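Local coordinates for protein putative HTH-type transcriptional regulator ybaQ (Escherichia coli, PDB 2EBY) that probably binds DNA through a Cro/C1-type helix-turn-helix domain and is thought to regulate transcription, at residues 25-30 with 36-41. Sequence-based numbering, arbitrary orientation.
Sequences LKINEL and VHRNSV
Ile27, Leu30 and Val41 form the apolar part of this contact, which joins the two helices of the predicted helix-turn-helix motif of a Cro/C1-type domain, 27-34 and 38-45. CG1 of Val41 is the shared atom: it lies 3.8 Å from CD2 of Leu30 and 4.0 Å from CG2 of Ile27, and the valine reaches both because CG1 stands anti to its backbone N (chi1 178°). Leu30 and Val41 are buried, which makes this the closely packed side. Leu30 also packs on Leu15 and Leu20 of helix 11-20 and on Val62 and Phe63 of helix 53-63, so the seam between the two helices merges with the core of the domain; Val41 extends it along helix 27-34 to Ala31 and Leu34.

Toward solvent the contact passes to Arg38, whose CA comes within 5.5 Å of CA of Asn28, the closest backbone approach of the pair. CG2 of Ile27 touches CG of Arg38 at 3.6 Å and sits over the centre of one guanidinium face, with chi4 at -70° turning that face against the isoleucine. Asn28 OD1 lies at the guanidinium edge beside NE, its amide plane nearly perpendicular to the guanidinium, but that link is modelled too short and too bent to be trusted. On this exposed side a water spans the two segments loosely, accepting weakly from Asn28 N and from Arg38 NH2. The start of helix 38-45 is capped within its own segment: ND1 of His37, the N-cap residue, accepts from N of Asn39 at 2.7 Å, nearly straight at 173° and within the imidazole plane.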
# COMPACT_ATOMS: atom_id res chain seq x y z
N LEU A 25 14.40 7.13 23.37
CA LEU A 25 14.37 5.68 23.17
C LEU A 25 15.31 5.42 22.00
O LEU A 25 15.16 6.03 20.93
CB LEU A 25 12.94 5.24 22.84
CG LEU A 25 12.62 3.76 22.73
CD1 LEU A 25 12.79 3.08 24.08
CD2 LEU A 25 11.20 3.60 22.23
N LYS A 26 16.29 4.55 22.20
CA LYS A 26 17.27 4.21 21.16
C LYS A 26 16.71 3.32 20.07
O LYS A 26 15.72 2.62 20.25
CB LYS A 26 18.48 3.49 21.77
CG LYS A 26 19.44 4.33 22.56
CD LYS A 26 20.51 3.42 23.13
CE LYS A 26 21.57 4.19 23.89
NZ LYS A 26 22.47 3.27 24.64
N ILE A 27 17.38 3.35 18.92
CA ILE A 27 17.01 2.52 17.79
C ILE A 27 17.01 1.07 18.25
O ILE A 27 16.05 0.33 18.04
CB ILE A 27 18.03 2.67 16.63
CG1 ILE A 27 17.95 4.09 16.06
CG2 ILE A 27 17.77 1.63 15.54
CD1 ILE A 27 16.58 4.47 15.59
N ASN A 28 18.10 0.67 18.90
CA ASN A 28 18.25 -0.69 19.40
C ASN A 28 17.16 -1.04 20.41
O ASN A 28 16.69 -2.17 20.45
CB ASN A 28 19.62 -0.88 20.06
CG ASN A 28 20.76 -0.65 19.09
OD1 ASN A 28 20.54 -0.44 17.90
ND2 ASN A 28 21.99 -0.70 19.60
N GLU A 29 16.78 -0.07 21.23
CA GLU A 29 15.73 -0.31 22.22
C GLU A 29 14.40 -0.58 21.53
O GLU A 29 13.70 -1.52 21.87
CB GLU A 29 15.61 0.88 23.18
CG GLU A 29 16.73 0.95 24.21
CD GLU A 29 16.65 2.16 25.11
OE1 GLU A 29 16.76 3.29 24.59
OE2 GLU A 29 16.48 1.99 26.33
N LEU A 30 14.06 0.26 20.56
CA LEU A 30 12.81 0.06 19.83
C LEU A 30 12.86 -1.28 19.10
O LEU A 30 11.87 -2.01 19.07
CB LEU A 30 12.59 1.19 18.81
CG LEU A 30 11.34 0.99 17.93
CD1 LEU A 30 10.09 1.00 18.82
CD2 LEU A 30 11.24 2.07 16.86
N VAL A 36 12.37 -6.89 16.04
CA VAL A 36 12.88 -6.93 14.68
C VAL A 36 14.35 -6.56 14.78
O VAL A 36 14.80 -6.09 15.83
CB VAL A 36 12.15 -5.90 13.75
CG1 VAL A 36 10.67 -6.25 13.66
CG2 VAL A 36 12.35 -4.49 14.29
N HIS A 37 15.11 -6.77 13.71
CA HIS A 37 16.53 -6.44 13.72
C HIS A 37 16.68 -4.92 13.74
O HIS A 37 15.84 -4.20 13.21
CB HIS A 37 17.23 -7.03 12.49
CG HIS A 37 18.72 -6.93 12.54
ND1 HIS A 37 19.39 -5.73 12.47
CD2 HIS A 37 19.67 -7.89 12.69
CE1 HIS A 37 20.69 -5.95 12.59
NE2 HIS A 37 20.88 -7.25 12.72
N ARG A 38 17.75 -4.44 14.36
CA ARG A 38 18.02 -3.01 14.43
C ARG A 38 18.02 -2.41 13.02
O ARG A 38 17.58 -1.28 12.83
CB ARG A 38 19.38 -2.74 15.07
CG ARG A 38 19.84 -1.29 14.87
CD ARG A 38 21.30 -1.05 15.27
NE ARG A 38 21.49 0.31 15.76
CZ ARG A 38 21.42 1.40 15.00
NH1 ARG A 38 21.18 1.31 13.70
NH2 ARG A 38 21.58 2.60 15.55
N ASN A 39 18.54 -3.16 12.05
CA ASN A 39 18.61 -2.69 10.67
C ASN A 39 17.25 -2.43 10.03
O ASN A 39 17.12 -1.55 9.19
CB ASN A 39 19.45 -3.66 9.83
CG ASN A 39 20.94 -3.62 10.19
OD1 ASN A 39 21.35 -2.88 11.09
ND2 ASN A 39 21.75 -4.41 9.49
N SER A 40 16.22 -3.18 10.43
CA SER A 40 14.88 -2.92 9.87
C SER A 40 14.38 -1.55 10.34
O SER A 40 13.82 -0.79 9.56
CB SER A 40 13.86 -3.97 10.34
OG SER A 40 14.14 -5.25 9.81
N VAL A 41 14.57 -1.26 11.62
CA VAL A 41 14.14 0.02 12.18
C VAL A 41 14.90 1.15 11.51
O VAL A 41 14.31 2.17 11.13
CB VAL A 41 14.38 0.07 13.71
CG1 VAL A 41 13.96 1.42 14.26
CG2 VAL A 41 13.62 -1.05 14.40
O HOH W 1 21.01 2.44 18.97